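Local coordinates for protein putative isocitrate dehydrogenase, NAD-dependent (Methylococcus capsulatus, PDB 6LKY) that probably oxidises isocitrate with NAD+ as cofactor, in a reaction that probably depends on magnesium, at residues T27-Q32 and M286-I291; E101-A106 and E306-G311. The protein carries 1 engineered substitution. One frame throughout, in Å; residues are numbered along the deposited sequence.

Contact 1: residues T27-Q32 and M286-I291; sequences TGVQVQ and MMLEHI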
loop_
_atom_site.group_PDB
_atom_site.type_symbol
_atom_site.label_atom_id
_atom_site.label_comp_id
_atom_site.label_asym_id
_atom_site.label_seq_id
_atom_site.Cartn_x
_atom_site.Cartn_y
_atom_site.Cartn_z
ATOM N N THR A 27 34.224 8.086 11.244
ATOM C CA THR A 27 34.612 6.709 11.541
ATOM C C THR A 27 36.069 6.424 11.212
ATOM O O THR A 27 36.592 5.390 11.639
ATOM C CB THR A 27 33.752 5.714 10.758
ATOM O OG1 THR A 27 34.037 5.858 9.361
ATOM C CG2 THR A 27 32.273 5.946 11.005
ATOM N N GLY A 28 36.725 7.300 10.454
ATOM C CA GLY A 28 38.080 7.076 10.005
ATOM C C GLY A 28 38.216 6.361 8.681
ATOM O O GLY A 28 39.345 6.198 8.200
ATOM N N VAL A 29 37.109 5.948 8.062
ATOM C CA VAL A 29 37.185 5.324 6.747
ATOM C C VAL A 29 37.654 6.342 5.715
ATOM O O VAL A 29 37.280 7.522 5.753
ATOM C CB VAL A 29 35.830 4.706 6.364
ATOM C CG1 VAL A 29 35.962 3.896 5.090
ATOM C CG2 VAL A 29 35.358 3.797 7.481
ATOM N N GLN A 30 38.487 5.884 4.790
ATOM C CA GLN A 30 39.102 6.739 3.782
ATOM C C GLN A 30 38.243 6.757 2.523
ATOM O O GLN A 30 38.107 5.730 1.849
ATOM C CB GLN A 30 40.507 6.239 3.455
ATOM C CG GLN A 30 41.343 5.920 4.683
ATOM C CD GLN A 30 41.937 7.163 5.315
ATOM O OE1 GLN A 30 42.904 7.731 4.801
ATOM N NE2 GLN A 30 41.362 7.596 6.435
ATOM N N VAL A 31 37.695 7.924 2.190
ATOM C CA VAL A 31 36.834 8.080 1.024
ATOM C C VAL A 31 37.337 9.233 0.170
ATOM O O VAL A 31 37.448 10.366 0.653
ATOM C CB VAL A 31 35.367 8.331 1.413
ATOM C CG1 VAL A 31 34.499 8.313 0.162
ATOM C CG2 VAL A 31 34.889 7.311 2.438
ATOM N N GLN A 32 37.599 8.955 -1.104
ATOM C CA GLN A 32 37.709 9.997 -2.122
ATOM C C GLN A 32 36.320 10.198 -2.736
ATOM O O GLN A 32 35.860 9.377 -3.532
ATOM C CB GLN A 32 38.743 9.607 -3.172
ATOM C CG GLN A 32 39.081 10.723 -4.163
ATOM C CD GLN A 32 39.872 10.220 -5.360
ATOM O OE1 GLN A 32 40.560 9.202 -5.279
ATOM N NE2 GLN A 32 39.765 10.925 -6.482
ATOM N N MET A 286 24.983 1.286 5.470
ATOM C CA MET A 286 24.810 0.166 4.542
ATOM C C MET A 286 25.900 0.178 3.481
ATOM O O MET A 286 26.441 -0.876 3.114
ATOM C CB MET A 286 23.434 0.229 3.871
ATOM C CG MET A 286 22.235 0.054 4.784
ATOM S SD MET A 286 20.686 -0.073 3.840
ATOM C CE MET A 286 20.834 -1.750 3.224
ATOM N N MET A 287 26.239 1.373 2.984
ATOM C CA MET A 287 27.306 1.502 2.003
ATOM C C MET A 287 28.642 1.037 2.585
ATOM O O MET A 287 29.383 0.283 1.943
ATOM C CB MET A 287 27.401 2.954 1.531
ATOM C CG MET A 287 28.426 3.191 0.431
ATOM S SD MET A 287 28.353 4.857 -0.265
ATOM C CE MET A 287 28.838 5.852 1.153
ATOM N N LEU A 288 28.959 1.470 3.811
ATOM C CA LEU A 288 30.226 1.072 4.426
ATOM C C LEU A 288 30.309 -0.438 4.570
ATOM O O LEU A 288 31.332 -1.045 4.234
ATOM C CB LEU A 288 30.412 1.745 5.793
ATOM C CG LEU A 288 30.669 3.259 5.787
ATOM C CD1 LEU A 288 31.275 3.740 7.100
ATOM C CD2 LEU A 288 31.537 3.659 4.614
ATOM N N GLU A 289 29.220 -1.066 5.021
ATOM C CA GLU A 289 29.201 -2.521 5.120
ATOM C C GLU A 289 29.448 -3.169 3.764
ATOM O O GLU A 289 30.251 -4.101 3.647
ATOM C CB GLU A 289 27.870 -2.995 5.692
ATOM C CG GLU A 289 27.742 -4.504 5.721
ATOM C CD GLU A 289 26.302 -4.962 5.620
ATOM O OE1 GLU A 289 25.939 -5.543 4.574
ATOM O OE2 GLU A 289 25.531 -4.726 6.578
ATOM N N HIS A 290 28.767 -2.682 2.722
ATOM C CA HIS A 290 28.934 -3.269 1.394
ATOM C C HIS A 290 30.389 -3.229 0.912
ATOM O O HIS A 290 30.855 -4.171 0.265
ATOM C CB HIS A 290 28.027 -2.571 0.387
ATOM C CG HIS A 290 28.056 -3.195 -0.972
ATOM N ND1 HIS A 290 27.369 -4.354 -1.274
ATOM C CD2 HIS A 290 28.700 -2.830 -2.107
ATOM C CE1 HIS A 290 27.585 -4.670 -2.540
ATOM N NE2 HIS A 290 28.390 -3.763 -3.068
ATOM N N ILE A 291 31.110 -2.136 1.173
ATOM C CA ILE A 291 32.446 -1.976 0.603
ATOM C C ILE A 291 33.514 -2.540 1.535
ATOM O O ILE A 291 34.707 -2.272 1.357
ATOM C CB ILE A 291 32.744 -0.498 0.290
ATOM C CG1 ILE A 291 32.655 0.334 1.567
ATOM C CG2 ILE A 291 31.805 0.017 -0.786
ATOM C CD1 ILE A 291 33.039 1.787 1.371
#
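Leu288 reaches from the last turns of helix 278-290 with one branch, CD1, which Val29 and Thr27 both approach from the same side. The Val29 CG2 methyl is 4.1 Å from Leu288 CD1; the two side chains point in opposing directions and overlap at their ends. Thr27 meets the same methyl with its hydroxyl oxygen, OG1 to Leu288 CD1 being 4.2 Å, and the two side chains run askew to each other. Val29 has CG1 anti to the backbone N (chi1 -172°), which leaves CG2 beside that nitrogen, on the side where Leu288 CD1 arrives. The Thr27 hydroxyl, although it faces a methyl, keeps polar company: it is hydrogen-bonded to the carbonyl of Ile24 in the preceding helix, and Val29 N donates a weak bond of 3.3 Å to Thr27 OG1. The turn from Thr27 to Val29 passes through Gly28, whose positive phi (90°) takes the chain out of helix 13-26. Across the outside of that turn Gln30 folds back, its NE2 giving a 3.0 Å hydrogen bond to Gly28 O; the donor stands above the carbonyl plane, while the oxygen lies close to the plane of the Gln30 amide. Ala296 and Ile300 of helix 294-310 complete the apolar cluster, and Arg299 bonds to the carbonyl of Thr27. The contact thus joins helix 278-290 to the link from helix 13-26 to strand 31-35, second half of the beta-alpha-beta crossover that starts with strand 2-7, at the sheet edge within this chain. No hydrogen bond links the two segments. They bury 123 Å² and meet within van der Waals range at Leu288 CD1, so their union probably depends on shape and burial, while the polar bonds shape the turn itself.

Contact 2: residues E101-A106 and E306-G311; sequences EGTDTA and EVIEDG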
loop_
_atom_site.group_PDB
_atom_site.type_symbol
_atom_site.label_atom_id
_atom_site.label_comp_id
_atom_site.label_asym_id
_atom_site.label_seq_id
_atom_site.Cartn_x
_atom_site.Cartn_y
_atom_site.Cartn_z
ATOM N N GLU A 101 14.938 1.960 19.512
ATOM C CA GLU A 101 14.529 2.216 20.889
ATOM C C GLU A 101 14.372 3.717 21.135
ATOM O O GLU A 101 15.237 4.516 20.770
ATOM C CB GLU A 101 15.549 1.616 21.856
ATOM C CG GLU A 101 15.115 1.662 23.312
ATOM C CD GLU A 101 16.170 1.112 24.253
ATOM O OE1 GLU A 101 17.231 0.655 23.768
ATOM O OE2 GLU A 101 15.938 1.148 25.479
ATOM N N GLY A 102 13.246 4.099 21.722
ATOM C CA GLY A 102 12.984 5.477 22.079
ATOM C C GLY A 102 11.989 6.198 21.195
ATOM O O GLY A 102 11.597 7.320 21.534
ATOM N N THR A 103 11.571 5.611 20.075
ATOM C CA THR A 103 10.630 6.286 19.189
ATOM C C THR A 103 9.224 6.241 19.773
ATOM O O THR A 103 8.856 5.305 20.489
ATOM C CB THR A 103 10.626 5.643 17.794
ATOM O OG1 THR A 103 10.338 4.240 17.900
ATOM C CG2 THR A 103 11.973 5.821 17.103
ATOM N N ASP A 104 8.425 7.256 19.440
ATOM C CA ASP A 104 7.013 7.282 19.828
ATOM C C ASP A 104 6.210 6.504 18.784
ATOM O O ASP A 104 5.601 7.060 17.866
ATOM C CB ASP A 104 6.510 8.710 19.973
ATOM C CG ASP A 104 5.062 8.764 20.424
ATOM O OD1 ASP A 104 4.567 7.750 20.955
ATOM O OD2 ASP A 104 4.413 9.809 20.244
ATOM N N THR A 105 6.254 5.180 18.913
ATOM C CA THR A 105 5.635 4.268 17.965
ATOM C C THR A 105 4.817 3.233 18.719
ATOM O O THR A 105 5.108 2.917 19.874
ATOM C CB THR A 105 6.691 3.566 17.092
ATOM O OG1 THR A 105 7.774 3.123 17.918
ATOM C CG2 THR A 105 7.219 4.508 16.005
ATOM N N ALA A 106 3.767 2.727 18.065
ATOM C CA ALA A 106 2.984 1.640 18.650
ATOM C C ALA A 106 3.833 0.392 18.883
ATOM O O ALA A 106 3.658 -0.312 19.886
ATOM C CB ALA A 106 1.797 1.311 17.748
ATOM N N GLU A 306 22.013 5.369 19.839
ATOM C CA GLU A 306 22.235 6.044 21.113
ATOM C C GLU A 306 21.644 7.449 21.099
ATOM O O GLU A 306 20.994 7.868 22.067
ATOM C CB GLU A 306 23.731 6.090 21.434
ATOM C CG GLU A 306 24.298 4.761 21.951
ATOM C CD GLU A 306 25.811 4.662 21.806
ATOM O OE1 GLU A 306 26.435 5.645 21.349
ATOM O OE2 GLU A 306 26.374 3.591 22.137
ATOM N N VAL A 307 21.842 8.188 20.003
ATOM C CA VAL A 307 21.331 9.557 19.961
ATOM C C VAL A 307 19.804 9.568 19.965
ATOM O O VAL A 307 19.181 10.410 20.622
ATOM C CB VAL A 307 21.901 10.307 18.745
ATOM C CG1 VAL A 307 21.174 11.640 18.553
ATOM C CG2 VAL A 307 23.396 10.521 18.913
ATOM N N ILE A 308 19.174 8.630 19.255
ATOM C CA ILE A 308 17.712 8.632 19.202
ATOM C C ILE A 308 17.127 8.172 20.535
ATOM O O ILE A 308 16.131 8.728 21.016
ATOM C CB ILE A 308 17.213 7.753 18.037
ATOM C CG1 ILE A 308 17.535 8.410 16.687
ATOM C CG2 ILE A 308 15.717 7.466 18.190
ATOM C CD1 ILE A 308 17.338 7.499 15.489
ATOM N N GLU A 309 17.745 7.163 21.154
ATOM C CA GLU A 309 17.306 6.700 22.468
ATOM C C GLU A 309 17.435 7.806 23.509
ATOM O O GLU A 309 16.530 8.003 24.326
ATOM C CB GLU A 309 18.119 5.465 22.871
ATOM C CG GLU A 309 17.462 4.537 23.897
ATOM C CD GLU A 309 17.603 5.021 25.337
ATOM O OE1 GLU A 309 18.715 5.453 25.716
ATOM O OE2 GLU A 309 16.606 4.954 26.096
ATOM N N ASP A 310 18.544 8.557 23.480
ATOM C CA ASP A 310 18.705 9.675 24.406
ATOM C C ASP A 310 17.589 10.701 24.234
ATOM O O ASP A 310 16.958 11.120 25.213
ATOM C CB ASP A 310 20.071 10.333 24.203
ATOM C CG ASP A 310 20.296 11.513 25.140
ATOM O OD1 ASP A 310 19.817 12.627 24.834
ATOM O OD2 ASP A 310 20.945 11.324 26.188
ATOM N N GLY A 311 17.327 11.115 22.993
ATOM C CA GLY A 311 16.181 11.951 22.695
ATOM C C GLY A 311 16.350 13.440 22.908
ATOM O O GLY A 311 15.367 14.177 22.789
#
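Glu309 and Glu101 run alongside each other with their carboxylates at the same end, and Glu309 CG packs on the Glu101 CG methylene at 3.8 Å and on the carboxylate carbon, Glu101 CD, at 3.7 Å. Glu101 is extended. In Glu309, chi1 (-157°) sets CG beside the Glu101 chain, and the bend at chi2 (-81°) swings the carboxylate round toward that of Glu101. Beneath them the Glu101 carbonyl presses on the helix, with Glu101 O 3.5 Å from Glu309 CA in a CA-H...O contact bent to 126° at the hydrogen. The CG2 methyl of Ile308 lies 3.9 Å from Glu101 O and also approaches Thr103, at 4.2 Å from Thr103 CG2. Gly102, with no side chain, lets the loop backbone lie close to Glu309 and Ile308. This inner side is buried at Ile308, which also packs on Phe100, Leu246 and Leu318 of loops and on Met329 of helix 326-337. The outer side is looser: both glutamates are exposed, and Glu101 OE2 and Glu309 OE2 are 3.9 Å apart. The loop between strands 92-98 and 111-117 is thereby laid against the end of helix 294-310. Two like charges at such a distance should repel, an effect that solvent probably screens; without a hydrogen bond between the segments, attraction probably comes mainly from methylenes and two methyls, the bent CA-H...O contact adding little.

Overall arrangement
Helix 294-310 connects the two sites: residues near its start pack on contact 1, and its last turn forms half of contact 2. The preceding helix, 278-290, supplies the other side of contact 1, so the two successive helices carry the two contacts, 26 Å apart between centres and about 12 Å between nearest atoms, without touching. Contact 1 is buried and largely apolar; contact 2 is partly buried, with a charged rim. Neither belongs to an annotated binding site, although the Ile308 side chain lies about 11 Å from a bound NAD. Beyond contact 2, the far end of the 101-106 loop touches the second subunit, Ala106 packing on Ala106 of that chain.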